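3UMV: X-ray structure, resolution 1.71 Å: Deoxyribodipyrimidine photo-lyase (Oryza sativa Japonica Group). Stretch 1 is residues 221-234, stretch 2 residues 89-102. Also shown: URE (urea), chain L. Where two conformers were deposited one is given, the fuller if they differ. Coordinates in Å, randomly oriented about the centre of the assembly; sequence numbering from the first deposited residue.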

# COMPACT_ATOMS: atom_id res chain seq x y z
N ASP A 221 14.15 7.15 -21.72
CA ASP A 221 15.46 6.71 -21.25
C ASP A 221 15.36 6.49 -19.75
O ASP A 221 15.48 7.44 -18.98
CB ASP A 221 16.54 7.74 -21.59
CG ASP A 221 17.96 7.24 -21.27
OD1 ASP A 221 18.85 7.42 -22.13
OD2 ASP A 221 18.19 6.67 -20.18
N TRP A 222 15.14 5.25 -19.35
CA TRP A 222 14.87 4.94 -17.95
C TRP A 222 16.06 5.23 -17.02
O TRP A 222 15.87 5.72 -15.92
CB TRP A 222 14.42 3.48 -17.80
CG TRP A 222 13.07 3.23 -18.39
CD1 TRP A 222 12.78 2.80 -19.65
CD2 TRP A 222 11.80 3.37 -17.72
NE1 TRP A 222 11.42 2.67 -19.82
CE2 TRP A 222 10.80 3.01 -18.65
CE3 TRP A 222 11.42 3.77 -16.44
CZ2 TRP A 222 9.44 3.05 -18.33
CZ3 TRP A 222 10.08 3.79 -16.12
CH2 TRP A 222 9.10 3.44 -17.06
N ASP A 223 17.27 4.92 -17.47
CA ASP A 223 18.45 5.27 -16.68
C ASP A 223 18.52 6.78 -16.38
O ASP A 223 18.78 7.18 -15.24
CB ASP A 223 19.73 4.74 -17.34
CG ASP A 223 19.84 3.22 -17.25
OD1 ASP A 223 19.41 2.63 -16.23
OD2 ASP A 223 20.36 2.59 -18.20
N ALA A 224 18.26 7.61 -17.39
CA ALA A 224 18.28 9.06 -17.19
C ALA A 224 17.17 9.50 -16.27
O ALA A 224 17.38 10.31 -15.38
CB ALA A 224 18.17 9.78 -18.49
N LEU A 225 15.97 8.99 -16.51
CA LEU A 225 14.80 9.32 -15.68
C LEU A 225 14.98 8.93 -14.22
O LEU A 225 14.74 9.74 -13.31
CB LEU A 225 13.54 8.67 -16.25
CG LEU A 225 12.31 8.80 -15.36
CD1 LEU A 225 11.87 10.25 -15.28
CD2 LEU A 225 11.18 7.91 -15.87
N ILE A 226 15.39 7.70 -13.98
CA ILE A 226 15.62 7.25 -12.60
C ILE A 226 16.66 8.12 -11.89
O ILE A 226 16.44 8.55 -10.76
CB ILE A 226 16.03 5.78 -12.56
CG1 ILE A 226 14.83 4.92 -12.96
CG2 ILE A 226 16.50 5.41 -11.14
CD1 ILE A 226 15.17 3.51 -13.30
N ALA A 227 17.77 8.41 -12.56
CA ALA A 227 18.80 9.25 -11.95
C ALA A 227 18.25 10.63 -11.62
O ALA A 227 18.51 11.18 -10.55
CB ALA A 227 20.03 9.35 -12.84
N ARG A 228 17.47 11.20 -12.54
CA ARG A 228 16.94 12.55 -12.36
C ARG A 228 15.97 12.61 -11.19
O ARG A 228 16.14 13.42 -10.27
CB ARG A 228 16.23 13.04 -13.62
CG ARG A 228 15.66 14.44 -13.44
CD ARG A 228 14.94 14.95 -14.67
NE ARG A 228 13.76 14.16 -15.00
CZ ARG A 228 12.58 14.27 -14.38
NH1 ARG A 228 11.56 13.50 -14.76
NH2 ARG A 228 12.43 15.13 -13.39
N VAL A 229 14.95 11.76 -11.25
CA VAL A 229 13.91 11.75 -10.23
C VAL A 229 14.48 11.48 -8.84
O VAL A 229 14.15 12.19 -7.89
CB VAL A 229 12.79 10.74 -10.58
CG1 VAL A 229 11.89 10.49 -9.39
CG2 VAL A 229 11.98 11.24 -11.76
N CYS A 230 15.34 10.48 -8.71
CA CYS A 230 15.86 10.13 -7.40
C CYS A 230 16.78 11.22 -6.84
O CYS A 230 16.80 11.45 -5.64
CB CYS A 230 16.59 8.78 -7.43
SG CYS A 230 15.55 7.35 -7.78
N SER A 231 17.53 11.89 -7.71
CA SER A 231 18.40 12.97 -7.24
C SER A 231 17.62 14.22 -6.84
O SER A 231 18.14 15.10 -6.14
CB SER A 231 19.50 13.31 -8.26
OG SER A 231 18.99 14.04 -9.36
N GLU A 232 16.36 14.30 -7.26
CA GLU A 232 15.47 15.38 -6.84
C GLU A 232 14.82 15.10 -5.49
O GLU A 232 14.22 15.98 -4.89
CB GLU A 232 14.37 15.60 -7.86
CG GLU A 232 14.81 16.30 -9.13
CD GLU A 232 13.68 16.40 -10.13
OE1 GLU A 232 12.53 16.14 -9.73
OE2 GLU A 232 13.94 16.73 -11.31
N ALA A 233 14.93 13.85 -5.03
CA ALA A 233 14.31 13.46 -3.77
C ALA A 233 15.35 13.28 -2.66
O ALA A 233 16.55 13.18 -2.92
CB ALA A 233 13.50 12.18 -3.95
N GLU A 234 14.89 13.24 -1.42
CA GLU A 234 15.81 13.08 -0.32
C GLU A 234 16.51 11.73 -0.43
O GLU A 234 15.92 10.73 -0.85
CB GLU A 234 15.08 13.22 1.01
CG GLU A 234 15.96 13.71 2.12
CD GLU A 234 15.24 13.75 3.46
OE1 GLU A 234 14.01 14.01 3.46
OE2 GLU A 234 15.91 13.51 4.49
C URE L . 14.27 10.94 -20.75
O URE L . 13.85 10.06 -21.49
N1 URE L . 14.28 12.19 -21.14
N2 URE L . 14.70 10.62 -19.55
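Stretch 2 89-102: QLGFLLRGLRRLAA

Stretch 2 packs against stretch 1 as a nearly antiparallel pair of helices, joined by an apolar seam and closed at one edge by a salt bridge. Residues 89-102 are helical throughout, within a helix that extends beyond both ends of the stretch, and its axis passes 9.4 Å from that of helix 222-231 at a crossing angle of 160°. The register follows the opposed directions: Arg98 lies nearest Trp222, Leu94 nearest Ile226 and Leu90 nearest Cys230, with CA-CA distances of 6.8, 6.6 and 6.4 Å. Leu94, with chi1 m and chi2 t, fits as a knob among Trp222, Leu225, Ile226 and Val229; its CB lies 3.8 Å from Ile226 CG1 and its CD2 4.0 Å from Leu225 CD2. Trp222 reciprocates, entering a hole formed by Leu94, Leu97, Arg98 and Ala101. Arg98 CA stands 3.7 Å above the centroid of the Trp222 six-membered ring, almost on the ring normal, a CH-pi contact, while Ala101 CB is 3.7 Å from Trp222 CZ2. The extended Arg98 side chain then reaches Asp223, NH2 bonding OD1 at 2.8 Å and NH1 bonding OD2 weakly at 3.3 Å. A water links Asp223 OD1 to Arg95 NH1. Toward the other end, Leu90 CD1 meets Val229 CG1 at 3.8 Å and Ala233 CB at 3.5 Å, and Gly91 CA approaches Cys230 SG to 3.9 Å.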

# COMPACT_ATOMS: atom_id res chain seq x y z
N GLN A 89 11.75 4.97 -2.23
CA GLN A 89 10.45 4.58 -2.78
C GLN A 89 10.33 4.87 -4.27
O GLN A 89 9.71 4.09 -5.01
CB GLN A 89 9.31 5.26 -2.02
CG GLN A 89 9.23 4.86 -0.54
CD GLN A 89 10.18 5.66 0.34
OE1 GLN A 89 10.82 6.63 -0.11
NE2 GLN A 89 10.30 5.25 1.60
N LEU A 90 10.92 5.99 -4.70
CA LEU A 90 10.90 6.35 -6.11
C LEU A 90 11.70 5.36 -6.95
O LEU A 90 11.30 4.99 -8.07
CB LEU A 90 11.43 7.78 -6.28
CG LEU A 90 10.50 8.86 -5.73
CD1 LEU A 90 11.20 10.22 -5.69
CD2 LEU A 90 9.25 8.95 -6.56
N GLY A 91 12.83 4.91 -6.42
CA GLY A 91 13.68 4.00 -7.16
C GLY A 91 12.98 2.67 -7.37
O GLY A 91 13.02 2.11 -8.46
N PHE A 92 12.33 2.19 -6.32
CA PHE A 92 11.58 0.93 -6.38
C PHE A 92 10.42 1.02 -7.38
O PHE A 92 10.20 0.10 -8.18
CB PHE A 92 11.05 0.57 -4.99
CG PHE A 92 10.72 -0.89 -4.80
CD1 PHE A 92 11.71 -1.80 -4.43
CD2 PHE A 92 9.42 -1.36 -4.98
CE1 PHE A 92 11.41 -3.14 -4.26
CE2 PHE A 92 9.11 -2.69 -4.80
CZ PHE A 92 10.11 -3.59 -4.43
N LEU A 93 9.66 2.11 -7.32
CA LEU A 93 8.53 2.28 -8.22
C LEU A 93 9.02 2.31 -9.66
O LEU A 93 8.50 1.60 -10.52
CB LEU A 93 7.76 3.57 -7.89
CG LEU A 93 6.55 3.90 -8.78
CD1 LEU A 93 5.63 4.82 -8.02
CD2 LEU A 93 6.98 4.53 -10.10
N LEU A 94 10.02 3.14 -9.93
CA LEU A 94 10.46 3.33 -11.31
C LEU A 94 11.14 2.10 -11.90
O LEU A 94 10.95 1.79 -13.08
CB LEU A 94 11.35 4.57 -11.46
CG LEU A 94 10.60 5.90 -11.35
CD1 LEU A 94 11.61 7.02 -11.17
CD2 LEU A 94 9.71 6.15 -12.57
N ARG A 95 11.97 1.42 -11.11
CA ARG A 95 12.59 0.20 -11.62
C ARG A 95 11.51 -0.87 -11.88
O ARG A 95 11.63 -1.64 -12.82
CB ARG A 95 13.67 -0.31 -10.66
CG ARG A 95 14.76 0.71 -10.41
CD ARG A 95 15.98 0.12 -9.71
NE ARG A 95 16.90 1.18 -9.29
CZ ARG A 95 17.79 1.76 -10.08
NH1 ARG A 95 17.92 1.39 -11.35
NH2 ARG A 95 18.57 2.72 -9.60
N GLY A 96 10.47 -0.88 -11.05
CA GLY A 96 9.32 -1.75 -11.30
C GLY A 96 8.58 -1.41 -12.59
O GLY A 96 8.18 -2.30 -13.35
N LEU A 97 8.41 -0.11 -12.84
CA LEU A 97 7.70 0.35 -14.03
C LEU A 97 8.52 0.11 -15.30
O LEU A 97 7.96 -0.12 -16.36
CB LEU A 97 7.35 1.83 -13.92
CG LEU A 97 6.07 2.25 -13.20
CD1 LEU A 97 5.77 3.71 -13.55
CD2 LEU A 97 4.92 1.35 -13.60
N ARG A 98 9.85 0.16 -15.18
CA ARG A 98 10.73 -0.15 -16.30
C ARG A 98 10.49 -1.58 -16.79
O ARG A 98 10.43 -1.84 -18.00
CB ARG A 98 12.19 0.05 -15.90
CG ARG A 98 13.20 -0.39 -16.93
CD ARG A 98 14.60 -0.12 -16.41
NE ARG A 98 15.54 0.11 -17.50
CZ ARG A 98 16.73 0.65 -17.31
NH1 ARG A 98 17.55 0.85 -18.34
NH2 ARG A 98 17.10 1.00 -16.08
N ARG A 99 10.36 -2.51 -15.85
CA ARG A 99 10.06 -3.91 -16.15
C ARG A 99 8.69 -4.05 -16.79
O ARG A 99 8.52 -4.75 -17.79
CB ARG A 99 10.13 -4.75 -14.87
CG ARG A 99 11.52 -4.88 -14.26
CD ARG A 99 12.48 -5.55 -15.23
NE ARG A 99 11.91 -6.78 -15.76
CZ ARG A 99 12.10 -7.99 -15.23
NH1 ARG A 99 12.86 -8.13 -14.15
NH2 ARG A 99 11.54 -9.05 -15.79
N LEU A 100 7.70 -3.38 -16.20
CA LEU A 100 6.33 -3.41 -16.71
C LEU A 100 6.24 -2.88 -18.14
O LEU A 100 5.55 -3.45 -18.99
CB LEU A 100 5.40 -2.63 -15.77
CG LEU A 100 3.90 -2.65 -16.07
CD1 LEU A 100 3.06 -2.46 -14.82
CD2 LEU A 100 3.57 -1.58 -17.08
N ALA A 101 6.94 -1.78 -18.41
CA ALA A 101 6.96 -1.20 -19.74
C ALA A 101 7.51 -2.21 -20.75
O ALA A 101 7.03 -2.30 -21.87
CB ALA A 101 7.78 0.09 -19.74
N ALA A 102 8.51 -2.99 -20.33
CA ALA A 102 9.09 -4.02 -21.19
C ALA A 102 8.09 -5.14 -21.47
O ALA A 102 7.96 -5.60 -22.60
CB ALA A 102 10.37 -4.58 -20.58
O HOH W 1 19.74 2.92 -13.43